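GDP-mannose-dependent alpha-(1-6)-phosphatidylinositol monomannoside mannosyltransferase (Corynebacterium glutamicum, PDB 3OKP) is a glycosyltransferase of the GT-B fold, with two Rossmann-like domains, and binds guanosine-5'-diphosphate-alpha-D-mannose. Local coordinates at residues Asp265-Leu270 / Gln300-Pro305; Leu297-Gln300 / Pro305-Ala308; Leu192-Thr197 / Gln231-Gly236; Val172-Phe177 / Ala357-Glu362; Ala273-Met278 / Ile346-Met351. One frame throughout, in Å; residues are numbered along the deposited sequence.

Interaction 1: Asp265-Leu270 / Gln300-Pro305; sequences DMINTL and QACGVP. With GDD (guanosine-5'-diphosphate-alpha-D-mannose), chain B.
The guanine ring of GDD carries Met266 across one of its faces, with SD nearly above GDD C4 at 3.7 Å and CE above GDD N3 at 3.5 Å. The thioether comes from helix 263-272, which with helix 294-301 covers one side of the parallel sheet of a Rossmann-like domain, half of the GT-B fold. Turned almost eclipsed about CG-SD (chi3 -8°), Met266 lays its methyl along the base as a Met-aromatic contact; its CG also touches Val235 of strand 231-235. Leu261 O gives the nucleotide a polar partner as well.

Behind this pocket residue the helix meets the end of its neighbour. Cys302 points its thiol at the helix surface, with Cys302 SG 4.0 Å from Leu270 CD2. The approach of Cys302 SG to Ile267 CG2 is looser, at 4.3 Å. The thiol takes the position next to its own backbone N (chi1 -71°), pointing into the notch between Ile267 and Leu270. One residue on, Gly303 ends helix 294-301 in a Schellman motif, which turns the chain so that Val304 CG2 reaches Leu270 O at 3.5 Å. Within helix 263-272, Asp265 O takes two bonds from Thr269, from opposite faces of the carbonyl plane: one from the backbone N and one from OG1, at 2.8 Å.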
# COMPACT_ATOMS: atom_id res chain seq x y z
N ASP A 265 15.20 7.48 8.30
CA ASP A 265 15.84 6.53 9.21
C ASP A 265 15.33 5.11 8.96
O ASP A 265 16.10 4.15 9.00
CB ASP A 265 15.61 6.92 10.67
CG ASP A 265 16.29 8.23 11.04
OD1 ASP A 265 17.32 8.57 10.42
OD2 ASP A 265 15.80 8.90 11.97
N MET A 266 14.03 4.99 8.71
CA MET A 266 13.39 3.71 8.41
C MET A 266 13.95 3.14 7.11
O MET A 266 14.27 1.95 7.04
CB MET A 266 11.88 3.89 8.28
CG MET A 266 11.08 2.60 8.41
SD MET A 266 9.73 2.35 7.22
CE MET A 266 9.63 3.92 6.36
N ILE A 267 14.06 3.99 6.09
CA ILE A 267 14.62 3.62 4.79
C ILE A 267 16.08 3.16 4.91
O ILE A 267 16.45 2.10 4.37
CB ILE A 267 14.48 4.77 3.74
CG1 ILE A 267 13.00 5.04 3.45
CG2 ILE A 267 15.24 4.43 2.44
CD1 ILE A 267 12.74 6.26 2.57
N ASN A 268 16.90 3.94 5.62
CA ASN A 268 18.31 3.61 5.83
C ASN A 268 18.50 2.26 6.52
O ASN A 268 19.35 1.46 6.12
CB ASN A 268 19.01 4.71 6.64
CG ASN A 268 19.13 6.03 5.88
OD1 ASN A 268 19.03 6.07 4.65
ND2 ASN A 268 19.35 7.11 6.61
N THR A 269 17.68 2.02 7.54
CA THR A 269 17.67 0.76 8.28
C THR A 269 17.24 -0.40 7.38
O THR A 269 17.88 -1.46 7.37
CB THR A 269 16.74 0.86 9.51
OG1 THR A 269 17.18 1.96 10.34
CG2 THR A 269 16.75 -0.42 10.34
N LEU A 270 16.17 -0.19 6.61
CA LEU A 270 15.69 -1.19 5.65
C LEU A 270 16.78 -1.57 4.65
O LEU A 270 17.08 -2.75 4.47
CB LEU A 270 14.43 -0.68 4.93
CG LEU A 270 13.80 -1.49 3.79
CD1 LEU A 270 13.49 -2.92 4.20
CD2 LEU A 270 12.53 -0.80 3.29
N GLN A 300 12.11 -4.55 -1.75
CA GLN A 300 12.63 -4.88 -3.08
C GLN A 300 13.25 -3.66 -3.76
O GLN A 300 14.29 -3.77 -4.40
CB GLN A 300 11.54 -5.49 -3.95
CG GLN A 300 11.16 -6.91 -3.55
CD GLN A 300 9.97 -7.44 -4.32
OE1 GLN A 300 10.14 -8.15 -5.31
NE2 GLN A 300 8.77 -7.08 -3.88
N ALA A 301 12.60 -2.51 -3.59
CA ALA A 301 13.13 -1.24 -4.10
C ALA A 301 14.47 -0.86 -3.46
O ALA A 301 15.29 -0.19 -4.09
CB ALA A 301 12.11 -0.13 -3.90
N CYS A 302 14.69 -1.30 -2.22
CA CYS A 302 15.97 -1.09 -1.52
C CYS A 302 16.99 -2.20 -1.81
O CYS A 302 18.09 -2.20 -1.23
CB CYS A 302 15.74 -0.94 -0.01
SG CYS A 302 14.94 0.61 0.48
N GLY A 303 16.63 -3.13 -2.69
CA GLY A 303 17.52 -4.23 -3.08
C GLY A 303 17.74 -5.26 -1.99
O GLY A 303 18.83 -5.82 -1.87
N VAL A 304 16.69 -5.52 -1.21
CA VAL A 304 16.76 -6.44 -0.07
C VAL A 304 15.85 -7.65 -0.33
O VAL A 304 14.69 -7.47 -0.69
CB VAL A 304 16.34 -5.72 1.25
CG1 VAL A 304 16.44 -6.66 2.45
CG2 VAL A 304 17.19 -4.47 1.48
N PRO A 305 16.39 -8.88 -0.16
CA PRO A 305 15.61 -10.12 -0.30
C PRO A 305 14.38 -10.12 0.61
O PRO A 305 14.46 -9.66 1.74
CB PRO A 305 16.58 -11.21 0.15
CG PRO A 305 17.93 -10.64 -0.08
CD PRO A 305 17.80 -9.16 0.16
N2 GDD B . 7.85 6.31 8.76
C2 GDD B . 7.53 5.04 9.11
N1 GDD B . 7.99 4.52 10.27
N3 GDD B . 6.74 4.30 8.29
C4 GDD B . 6.41 3.03 8.62
C5 GDD B . 6.87 2.48 9.80
C6 GDD B . 7.67 3.25 10.63
O6 GDD B . 8.10 2.78 11.71
N7 GDD B . 6.39 1.22 9.88
C8 GDD B . 5.65 1.00 8.77
N9 GDD B . 5.66 2.10 8.01
C1' GDD B . 4.99 2.30 6.70
C2' GDD B . 5.67 1.47 5.61
O2' GDD B . 6.80 2.15 5.06
C3' GDD B . 4.56 1.27 4.60
O3' GDD B . 4.58 2.31 3.62
C4' GDD B . 3.27 1.34 5.41
O4' GDD B . 3.62 1.87 6.70
C5' GDD B . 2.62 -0.03 5.58
O5' GDD B . 1.64 -0.27 4.57
PA GDD B . 1.25 -1.60 4.17
O1A GDD B . 0.56 -1.53 3.13
O2A GDD B . 2.26 -2.30 3.92
O3A GDD B . 0.48 -2.26 5.21
PB GDD B . -0.69 -1.70 5.86
O2B GDD B . -1.39 -1.05 5.05
O3B GDD B . -1.38 -2.64 6.33
O1B GDD B . -0.29 -0.85 6.95

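Interaction 2: Leu297-Gln300 / Pro305-Ala308; sequences LEAQ and PVIA. With GDD (guanosine-5'-diphosphate-alpha-D-mannose), chain B.
A beta-alpha-beta crossover, from strand 275-278 through helix 294-301 to strand 306-308, brings Ala299 and Gln300 down upon Val306. One methyl of the valine serves both: Val306 CG2 lies 3.7 Å from Ala299 CB and 3.8 Å from Gln300 CG, and the glutamine chain crosses the valine at about a right angle. The amide of Gln300 is engaged beyond this contact, where OE1 bonds to Thr322 OG1 and His358 ND1.

Glu298, just ahead of Ala299, turns instead to the nucleotide: it runs out extended (chi2 170°) and takes both ribose hydroxyls of GDD on its carboxylate, O2' on OE1 at 2.8 Å and O3' on OE2 at 2.7 Å. This grip is consistent with the second glutamate of the E-X7-E motif known from GT-B relatives.

Strand 306-308 lies between strands 275-278 and 323-325, bonded to Phe276 on one flank and Leu324 on the other, while Val359 of helix 345-362 packs against Gln300.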
# COMPACT_ATOMS: atom_id res chain seq x y z
N LEU A 297 7.33 -4.18 -1.42
CA LEU A 297 7.78 -3.43 -2.59
C LEU A 297 8.88 -2.46 -2.21
O LEU A 297 9.83 -2.26 -2.97
CB LEU A 297 6.60 -2.70 -3.23
CG LEU A 297 5.39 -3.56 -3.59
CD1 LEU A 297 4.22 -2.69 -4.00
CD2 LEU A 297 5.73 -4.57 -4.67
N GLU A 298 8.74 -1.85 -1.03
CA GLU A 298 9.74 -0.95 -0.47
C GLU A 298 11.07 -1.67 -0.24
O GLU A 298 12.14 -1.12 -0.53
CB GLU A 298 9.23 -0.34 0.84
CG GLU A 298 8.10 0.67 0.65
CD GLU A 298 7.43 1.09 1.95
OE1 GLU A 298 7.72 0.50 3.01
OE2 GLU A 298 6.59 2.02 1.90
N ALA A 299 11.00 -2.90 0.27
CA ALA A 299 12.18 -3.72 0.52
C ALA A 299 12.89 -4.08 -0.78
O ALA A 299 14.10 -3.92 -0.90
CB ALA A 299 11.80 -4.98 1.28
N GLN A 300 12.11 -4.55 -1.75
CA GLN A 300 12.63 -4.88 -3.08
C GLN A 300 13.25 -3.66 -3.76
O GLN A 300 14.29 -3.77 -4.40
CB GLN A 300 11.54 -5.49 -3.95
CG GLN A 300 11.16 -6.91 -3.55
CD GLN A 300 9.97 -7.44 -4.32
OE1 GLN A 300 10.14 -8.15 -5.31
NE2 GLN A 300 8.77 -7.08 -3.88
N PRO A 305 16.39 -8.88 -0.16
CA PRO A 305 15.61 -10.12 -0.30
C PRO A 305 14.38 -10.12 0.61
O PRO A 305 14.46 -9.66 1.74
CB PRO A 305 16.58 -11.21 0.15
CG PRO A 305 17.93 -10.64 -0.08
CD PRO A 305 17.80 -9.16 0.16
N VAL A 306 13.26 -10.63 0.10
CA VAL A 306 12.00 -10.58 0.84
C VAL A 306 11.49 -11.96 1.25
O VAL A 306 11.50 -12.89 0.46
CB VAL A 306 10.90 -9.82 0.04
CG1 VAL A 306 9.52 -9.99 0.68
CG2 VAL A 306 11.25 -8.34 -0.07
N ILE A 307 11.07 -12.07 2.50
CA ILE A 307 10.22 -13.18 2.92
C ILE A 307 8.83 -12.61 3.20
O ILE A 307 8.67 -11.73 4.06
CB ILE A 307 10.79 -13.96 4.13
CG1 ILE A 307 12.11 -14.64 3.75
CG2 ILE A 307 9.77 -15.00 4.64
CD1 ILE A 307 12.85 -15.30 4.90
N ALA A 308 7.85 -13.07 2.43
CA ALA A 308 6.47 -12.60 2.54
C ALA A 308 5.58 -13.71 3.10
O ALA A 308 5.96 -14.89 3.09
CB ALA A 308 5.96 -12.12 1.19
N2 GDD B . 7.85 6.31 8.76
C2 GDD B . 7.53 5.04 9.11
N1 GDD B . 7.99 4.52 10.27
N3 GDD B . 6.74 4.30 8.29
C4 GDD B . 6.41 3.03 8.62
C5 GDD B . 6.87 2.48 9.80
C6 GDD B . 7.67 3.25 10.63
O6 GDD B . 8.10 2.78 11.71
N7 GDD B . 6.39 1.22 9.88
C8 GDD B . 5.65 1.00 8.77
N9 GDD B . 5.66 2.10 8.01
C1' GDD B . 4.99 2.30 6.70
C2' GDD B . 5.67 1.47 5.61
O2' GDD B . 6.80 2.15 5.06
C3' GDD B . 4.56 1.27 4.60
O3' GDD B . 4.58 2.31 3.62
C4' GDD B . 3.27 1.34 5.41
O4' GDD B . 3.62 1.87 6.70
C5' GDD B . 2.62 -0.03 5.58
O5' GDD B . 1.64 -0.27 4.57
PA GDD B . 1.25 -1.60 4.17
O1A GDD B . 0.56 -1.53 3.13
O2A GDD B . 2.26 -2.30 3.92
O3A GDD B . 0.48 -2.26 5.21
PB GDD B . -0.69 -1.70 5.86
O2B GDD B . -1.39 -1.05 5.05
O3B GDD B . -1.38 -2.64 6.33
O1B GDD B . -0.29 -0.85 6.95

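Interaction 3: Leu192-Thr197 / Gln231-Gly236; sequences LGFTDT and QLLIVG. With GDD (guanosine-5'-diphosphate-alpha-D-mannose), chain B.
A hydrogen bond of 2.9 Å between Thr195 OG1 and Thr197 OG1 lies in the loop whose Phe194 packs its ring on Gln231 and Leu233. The amide of Gln231 has its own partners: OE1 accepts from Lys256 NZ, and NE2 bonds to Gln253 O. Held so, and bent at chi2 (-69°), the glutamine brings CG to 3.6 Å from Phe194 CE1 while its amide plane stands 26° from the ring. Leu233, two residues along, meets the same ring at its edge, with CD2 near the ring plane and 3.7 Å from Phe194 CE2.

The loop that carries the phenylalanine begins where helix 182-191 ends in a Schellman motif at Gly193, and it leads into strand 200-204, the neighbour of strand 231-235 in the parallel sheet of this Rossmann-like domain. The fold-back sets Leu192 O above the centre of the Phe194 ring, 3.7 Å from its plane. At the other end of the strand, Val235 CG1 and Gly236 CA approach the guanine O6 of GDD, at 3.4 Å and 3.5 Å.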
# COMPACT_ATOMS: atom_id res chain seq x y z
N LEU A 192 23.34 1.74 14.61
CA LEU A 192 22.51 0.78 15.34
C LEU A 192 23.32 -0.04 16.35
O LEU A 192 22.75 -0.83 17.11
CB LEU A 192 21.79 -0.16 14.36
CG LEU A 192 20.72 0.44 13.43
CD1 LEU A 192 20.58 -0.38 12.16
CD2 LEU A 192 19.38 0.57 14.14
N GLY A 193 24.63 0.15 16.36
CA GLY A 193 25.52 -0.59 17.26
C GLY A 193 25.91 -1.94 16.71
O GLY A 193 26.27 -2.85 17.46
N PHE A 194 25.83 -2.08 15.38
CA PHE A 194 26.18 -3.32 14.69
C PHE A 194 27.41 -3.09 13.80
O PHE A 194 27.96 -1.98 13.76
CB PHE A 194 25.02 -3.82 13.82
CG PHE A 194 23.70 -3.97 14.55
CD1 PHE A 194 23.66 -4.42 15.88
CD2 PHE A 194 22.50 -3.71 13.90
CE1 PHE A 194 22.44 -4.56 16.54
CE2 PHE A 194 21.28 -3.86 14.55
CZ PHE A 194 21.25 -4.28 15.87
N THR A 195 27.83 -4.13 13.09
CA THR A 195 28.98 -4.04 12.18
C THR A 195 28.61 -4.52 10.77
O THR A 195 27.45 -4.83 10.49
CB THR A 195 30.19 -4.86 12.69
OG1 THR A 195 29.88 -6.26 12.62
CG2 THR A 195 30.55 -4.49 14.13
N ASP A 196 29.60 -4.57 9.88
CA ASP A 196 29.42 -5.08 8.53
C ASP A 196 29.05 -6.57 8.51
O ASP A 196 28.47 -7.06 7.54
CB ASP A 196 30.69 -4.86 7.69
CG ASP A 196 30.90 -3.40 7.31
OD1 ASP A 196 30.00 -2.55 7.56
OD2 ASP A 196 31.97 -3.09 6.74
N THR A 197 29.38 -7.27 9.59
CA THR A 197 29.19 -8.73 9.66
C THR A 197 27.89 -9.16 10.35
O THR A 197 27.50 -10.33 10.24
CB THR A 197 30.39 -9.44 10.34
OG1 THR A 197 30.58 -8.91 11.66
CG2 THR A 197 31.66 -9.25 9.52
N GLN A 231 20.27 -10.32 14.37
CA GLN A 231 19.39 -9.32 14.96
C GLN A 231 18.09 -9.19 14.17
O GLN A 231 18.10 -8.99 12.95
CB GLN A 231 20.08 -7.95 15.03
CG GLN A 231 21.32 -7.92 15.92
CD GLN A 231 21.00 -8.07 17.40
OE1 GLN A 231 19.96 -7.61 17.88
NE2 GLN A 231 21.90 -8.72 18.13
N LEU A 232 16.98 -9.32 14.89
CA LEU A 232 15.66 -9.03 14.35
C LEU A 232 15.26 -7.62 14.75
O LEU A 232 15.10 -7.33 15.95
CB LEU A 232 14.63 -10.05 14.83
CG LEU A 232 13.15 -9.83 14.46
CD1 LEU A 232 12.94 -9.80 12.94
CD2 LEU A 232 12.28 -10.89 15.09
N LEU A 233 15.11 -6.76 13.76
CA LEU A 233 14.70 -5.38 14.01
C LEU A 233 13.22 -5.22 13.76
O LEU A 233 12.74 -5.37 12.63
CB LEU A 233 15.50 -4.41 13.14
CG LEU A 233 17.03 -4.48 13.18
CD1 LEU A 233 17.62 -3.48 12.20
CD2 LEU A 233 17.57 -4.23 14.59
N ILE A 234 12.49 -4.92 14.83
CA ILE A 234 11.06 -4.69 14.73
C ILE A 234 10.81 -3.18 14.68
O ILE A 234 10.96 -2.47 15.69
CB ILE A 234 10.29 -5.41 15.87
CG1 ILE A 234 10.42 -6.93 15.70
CG2 ILE A 234 8.82 -5.00 15.87
CD1 ILE A 234 10.08 -7.74 16.93
N VAL A 235 10.48 -2.70 13.49
CA VAL A 235 10.27 -1.28 13.24
C VAL A 235 8.78 -0.99 13.10
O VAL A 235 8.11 -1.57 12.24
CB VAL A 235 11.04 -0.80 11.98
CG1 VAL A 235 10.79 0.69 11.71
CG2 VAL A 235 12.54 -1.06 12.12
N GLY A 236 8.28 -0.10 13.94
CA GLY A 236 6.87 0.30 13.91
C GLY A 236 6.24 0.38 15.29
O GLY A 236 6.89 0.11 16.30
N2 GDD B . 7.85 6.31 8.76
C2 GDD B . 7.53 5.04 9.11
N1 GDD B . 7.99 4.52 10.27
N3 GDD B . 6.74 4.30 8.29
C4 GDD B . 6.41 3.03 8.62
C5 GDD B . 6.87 2.48 9.80
C6 GDD B . 7.67 3.25 10.63
O6 GDD B . 8.10 2.78 11.71
N7 GDD B . 6.39 1.22 9.88
C8 GDD B . 5.65 1.00 8.77
N9 GDD B . 5.66 2.10 8.01
C1' GDD B . 4.99 2.30 6.70
C2' GDD B . 5.67 1.47 5.61
O2' GDD B . 6.80 2.15 5.06
C3' GDD B . 4.56 1.27 4.60
O3' GDD B . 4.58 2.31 3.62
C4' GDD B . 3.27 1.34 5.41
O4' GDD B . 3.62 1.87 6.70
C5' GDD B . 2.62 -0.03 5.58
O5' GDD B . 1.64 -0.27 4.57
PA GDD B . 1.25 -1.60 4.17
O1A GDD B . 0.56 -1.53 3.13
O2A GDD B . 2.26 -2.30 3.92
O3A GDD B . 0.48 -2.26 5.21
PB GDD B . -0.69 -1.70 5.86
O2B GDD B . -1.39 -1.05 5.05
O3B GDD B . -1.38 -2.64 6.33
O1B GDD B . -0.29 -0.85 6.95

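Interaction 4: Val172-Phe177 / Ala357-Glu362; sequences VDVKRF and AHVEAE
Val359 presents a different neighbour to each of its side-chain carbons. Its CB meets Val172 CG1 at 4.2 Å, the two valines crossing at a slant. Then the branches part: chi1 of -68° puts CG1 beside the backbone N and CG2 between the N and the carbonyl carbon; CG2 faces Val174 CG1 at 4.3 Å, whereas CG1 turns to helix 294-301, touching Leu297 O and Gln300 CB. Val174 CG1 also grazes the aliphatic part of Glu360, 4.5 Å from its CG.

These loose apolar contacts belong to the connection between the two Rossmann-like domains of the GT-B fold, where the chain leaves the last strand of the first sheet for the second. An Asx turn shapes it. Asp173 OD1 accepts from Lys175 N at 2.9 Å, on the anti side of the carboxylate and 24° out of its plane, with a weak further bond from Arg176 N. Phe177 N closes back on Asp173 O at 2.9 Å.

Residues 172-177 lie against the last turns of helix 345-362, tied to it by Arg356 NH2 on Val174 O, while the Phe177 ring reaches Ile267 of helix 263-272 and Glu298 of helix 294-301, and Phe177 CB lies against Ala301.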
# COMPACT_ATOMS: atom_id res chain seq x y z
N VAL A 172 5.62 2.35 -5.82
CA VAL A 172 6.66 2.66 -4.83
C VAL A 172 7.63 3.68 -5.44
O VAL A 172 7.93 3.62 -6.63
CB VAL A 172 7.38 1.36 -4.33
CG1 VAL A 172 8.07 0.60 -5.47
CG2 VAL A 172 8.36 1.68 -3.21
N ASP A 173 8.08 4.63 -4.62
CA ASP A 173 9.05 5.64 -5.06
C ASP A 173 10.45 5.03 -5.12
O ASP A 173 11.11 4.85 -4.09
CB ASP A 173 9.03 6.87 -4.14
CG ASP A 173 9.85 8.04 -4.68
OD1 ASP A 173 10.77 7.83 -5.51
OD2 ASP A 173 9.57 9.18 -4.26
N VAL A 174 10.90 4.72 -6.34
CA VAL A 174 12.19 4.06 -6.56
C VAL A 174 13.41 4.98 -6.40
O VAL A 174 14.55 4.52 -6.43
CB VAL A 174 12.24 3.31 -7.92
CG1 VAL A 174 11.25 2.15 -7.93
CG2 VAL A 174 11.99 4.26 -9.09
N LYS A 175 13.17 6.28 -6.23
CA LYS A 175 14.25 7.23 -5.95
C LYS A 175 14.47 7.43 -4.45
O LYS A 175 15.60 7.67 -4.01
CB LYS A 175 13.99 8.58 -6.63
CG LYS A 175 14.38 8.60 -8.10
N ARG A 176 13.39 7.33 -3.67
CA ARG A 176 13.47 7.42 -2.21
C ARG A 176 13.82 6.06 -1.60
O ARG A 176 14.67 5.96 -0.71
CB ARG A 176 12.16 7.94 -1.61
N PHE A 177 13.14 5.02 -2.07
CA PHE A 177 13.47 3.64 -1.71
C PHE A 177 14.44 3.10 -2.75
O PHE A 177 14.04 2.72 -3.86
CB PHE A 177 12.21 2.78 -1.61
CG PHE A 177 11.30 3.16 -0.48
CD1 PHE A 177 11.47 2.61 0.79
CD2 PHE A 177 10.26 4.07 -0.67
CE1 PHE A 177 10.63 2.96 1.85
CE2 PHE A 177 9.42 4.44 0.37
CZ PHE A 177 9.60 3.88 1.64
N ALA A 357 15.24 -4.66 -9.78
CA ALA A 357 14.85 -4.73 -11.19
C ALA A 357 13.34 -4.94 -11.35
O ALA A 357 12.71 -4.34 -12.23
CB ALA A 357 15.62 -5.83 -11.91
N HIS A 358 12.77 -5.78 -10.48
CA HIS A 358 11.34 -6.10 -10.50
C HIS A 358 10.46 -4.86 -10.29
O HIS A 358 9.54 -4.62 -11.07
CB HIS A 358 11.02 -7.18 -9.46
CG HIS A 358 9.58 -7.60 -9.44
ND1 HIS A 358 8.85 -7.68 -8.28
CD2 HIS A 358 8.75 -7.97 -10.44
CE1 HIS A 358 7.62 -8.08 -8.56
NE2 HIS A 358 7.54 -8.27 -9.87
N VAL A 359 10.75 -4.10 -9.24
CA VAL A 359 9.97 -2.89 -8.93
C VAL A 359 10.16 -1.78 -9.98
O VAL A 359 9.22 -1.05 -10.28
CB VAL A 359 10.21 -2.35 -7.49
CG1 VAL A 359 9.65 -3.32 -6.45
CG2 VAL A 359 11.68 -2.08 -7.24
N GLU A 360 11.37 -1.67 -10.52
CA GLU A 360 11.64 -0.71 -11.59
C GLU A 360 10.86 -1.05 -12.86
O GLU A 360 10.48 -0.15 -13.62
CB GLU A 360 13.13 -0.63 -11.91
CG GLU A 360 13.95 0.13 -10.88
CD GLU A 360 15.31 0.53 -11.42
OE1 GLU A 360 15.39 1.54 -12.15
OE2 GLU A 360 16.31 -0.15 -11.10
N ALA A 361 10.62 -2.34 -13.08
CA ALA A 361 9.89 -2.80 -14.26
C ALA A 361 8.37 -2.83 -14.07
O ALA A 361 7.63 -2.69 -15.04
CB ALA A 361 10.40 -4.18 -14.69
N GLU A 362 7.91 -3.00 -12.83
CA GLU A 362 6.50 -3.29 -12.59
C GLU A 362 5.80 -2.51 -11.47
O GLU A 362 4.57 -2.51 -11.40
CB GLU A 362 6.31 -4.80 -12.35
CG GLU A 362 5.67 -5.56 -13.52
CD GLU A 362 6.56 -5.64 -14.75

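Interaction 5: Ala273-Met278 / Ile346-Met351; sequences ADIFAM and IRRAAM
Asp274 OD1 and Arg348 NH1 form a salt bridge of 3.3 Å that rests on charge alone: the oxygen lies well out of the guanidinium plane, no N-H points at it, and carboxylate and guanidinium are turned 67° apart. The aliphatic part of the arginine also packs here: Arg348 CD lies 3.5 Å from the backbone O of Asp274 and 4.1 Å from Ile275 CG1, the isoleucine and arginine side chains crossing at about a right angle.

The next shell probably explains the mismatch. A bend at chi3 (-90°) turns the guanidinium to the last turn of helix 331-342, where NE donates to Leu341 O and NH2 to Leu342 O, two bonds that fix its plane. In the Rossmann-like domain this links helix 345-362 to the start of strand 275-278, a central strand of the parallel sheet. The aspartate is likewise held from elsewhere: OD2 forms a salt bridge with Arg189 NH2 and accepts from Val200 N of strand 200-204. Ile275 packs on Leu341 and Leu342, the residues whose carbonyls hold Arg348.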
# COMPACT_ATOMS: atom_id res chain seq x y z
N ALA A 273 19.68 -3.83 5.87
CA ALA A 273 19.34 -5.19 6.30
C ALA A 273 19.77 -6.25 5.29
O ALA A 273 19.87 -5.98 4.09
CB ALA A 273 17.85 -5.30 6.59
N ASP A 274 20.00 -7.46 5.79
CA ASP A 274 20.31 -8.61 4.93
C ASP A 274 19.03 -9.23 4.37
O ASP A 274 18.99 -9.66 3.22
CB ASP A 274 21.11 -9.65 5.71
CG ASP A 274 22.48 -9.14 6.13
OD1 ASP A 274 23.31 -8.87 5.23
OD2 ASP A 274 22.73 -9.00 7.34
N ILE A 275 17.98 -9.26 5.18
CA ILE A 275 16.68 -9.83 4.79
C ILE A 275 15.56 -8.94 5.32
O ILE A 275 15.63 -8.44 6.44
CB ILE A 275 16.48 -11.27 5.36
CG1 ILE A 275 17.63 -12.20 4.95
CG2 ILE A 275 15.13 -11.86 4.92
CD1 ILE A 275 17.67 -13.52 5.73
N PHE A 276 14.53 -8.73 4.50
CA PHE A 276 13.26 -8.19 4.97
C PHE A 276 12.27 -9.33 5.12
O PHE A 276 12.06 -10.10 4.18
CB PHE A 276 12.70 -7.11 4.03
CG PHE A 276 11.35 -6.58 4.46
CD1 PHE A 276 10.17 -7.19 4.03
CD2 PHE A 276 11.26 -5.48 5.31
CE1 PHE A 276 8.92 -6.72 4.45
CE2 PHE A 276 10.02 -4.99 5.73
CZ PHE A 276 8.85 -5.61 5.30
N ALA A 277 11.65 -9.43 6.29
CA ALA A 277 10.68 -10.49 6.56
C ALA A 277 9.43 -9.93 7.21
O ALA A 277 9.50 -9.15 8.17
CB ALA A 277 11.31 -11.57 7.43
N MET A 278 8.28 -10.32 6.67
CA MET A 278 6.98 -10.00 7.27
C MET A 278 6.02 -11.11 6.85
O MET A 278 5.38 -11.01 5.80
CB MET A 278 6.49 -8.61 6.83
CG MET A 278 5.38 -8.03 7.70
SD MET A 278 3.71 -8.48 7.18
CE MET A 278 3.41 -7.26 5.90
N ILE A 346 25.60 -14.71 -1.64
CA ILE A 346 25.51 -14.63 -3.10
C ILE A 346 24.06 -14.68 -3.56
O ILE A 346 23.63 -13.87 -4.39
CB ILE A 346 26.35 -15.73 -3.79
CG1 ILE A 346 27.84 -15.47 -3.56
CG2 ILE A 346 26.04 -15.81 -5.29
CD1 ILE A 346 28.74 -16.42 -4.29
N ARG A 347 23.31 -15.63 -3.01
CA ARG A 347 21.88 -15.74 -3.26
C ARG A 347 21.16 -14.46 -2.84
O ARG A 347 20.29 -13.96 -3.57
CB ARG A 347 21.30 -16.96 -2.53
CG ARG A 347 19.85 -17.26 -2.86
CD ARG A 347 19.40 -18.53 -2.15
NE ARG A 347 17.94 -18.62 -2.10
CZ ARG A 347 17.28 -19.53 -1.38
NH1 ARG A 347 17.92 -20.43 -0.65
NH2 ARG A 347 15.95 -19.53 -1.40
N ARG A 348 21.53 -13.92 -1.68
CA ARG A 348 20.95 -12.66 -1.19
C ARG A 348 21.21 -11.50 -2.15
O ARG A 348 20.29 -10.76 -2.49
CB ARG A 348 21.47 -12.32 0.21
CG ARG A 348 20.69 -13.00 1.32
CD ARG A 348 21.03 -12.42 2.69
NE ARG A 348 22.15 -13.13 3.31
CZ ARG A 348 23.37 -12.63 3.48
NH1 ARG A 348 23.66 -11.40 3.10
NH2 ARG A 348 24.30 -13.38 4.05
N ALA A 349 22.46 -11.37 -2.60
CA ALA A 349 22.83 -10.34 -3.58
C ALA A 349 22.01 -10.47 -4.86
O ALA A 349 21.53 -9.47 -5.40
CB ALA A 349 24.32 -10.40 -3.88
N ALA A 350 21.84 -11.70 -5.34
CA ALA A 350 21.07 -11.98 -6.56
C ALA A 350 19.58 -11.67 -6.39
O ALA A 350 18.96 -11.09 -7.29
CB ALA A 350 21.27 -13.42 -7.01
N MET A 351 19.02 -12.06 -5.25
CA MET A 351 17.61 -11.81 -4.94
C MET A 351 17.31 -10.32 -4.83
O MET A 351 16.33 -9.83 -5.40
CB MET A 351 17.20 -12.53 -3.66
CG MET A 351 17.00 -14.03 -3.83
SD MET A 351 16.55 -14.84 -2.29
CE MET A 351 14.93 -14.14 -1.99

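How the interactions relate
Burial separates these contacts. Interactions 1 and 2 lie in the core, share Gln300 and Pro305 of the crossover and pack methyls and a thiol; interactions 3, 4 and 5 are only partly buried, and the last relies on charge. Interactions 1, 2 and 3 each touch GDD, from three elements: a thioether over the base, a carboxylate at the ribose and a strand end beside O6. Helix 345-362 serves interaction 4 near its end and interaction 5 near its start, their centres about 16 Å apart. Interaction 5 joins the core through Phe276, bonded to Pro305 and Ile307, whereas interaction 4 reaches it through Phe177, which packs on Ile267 and Glu298.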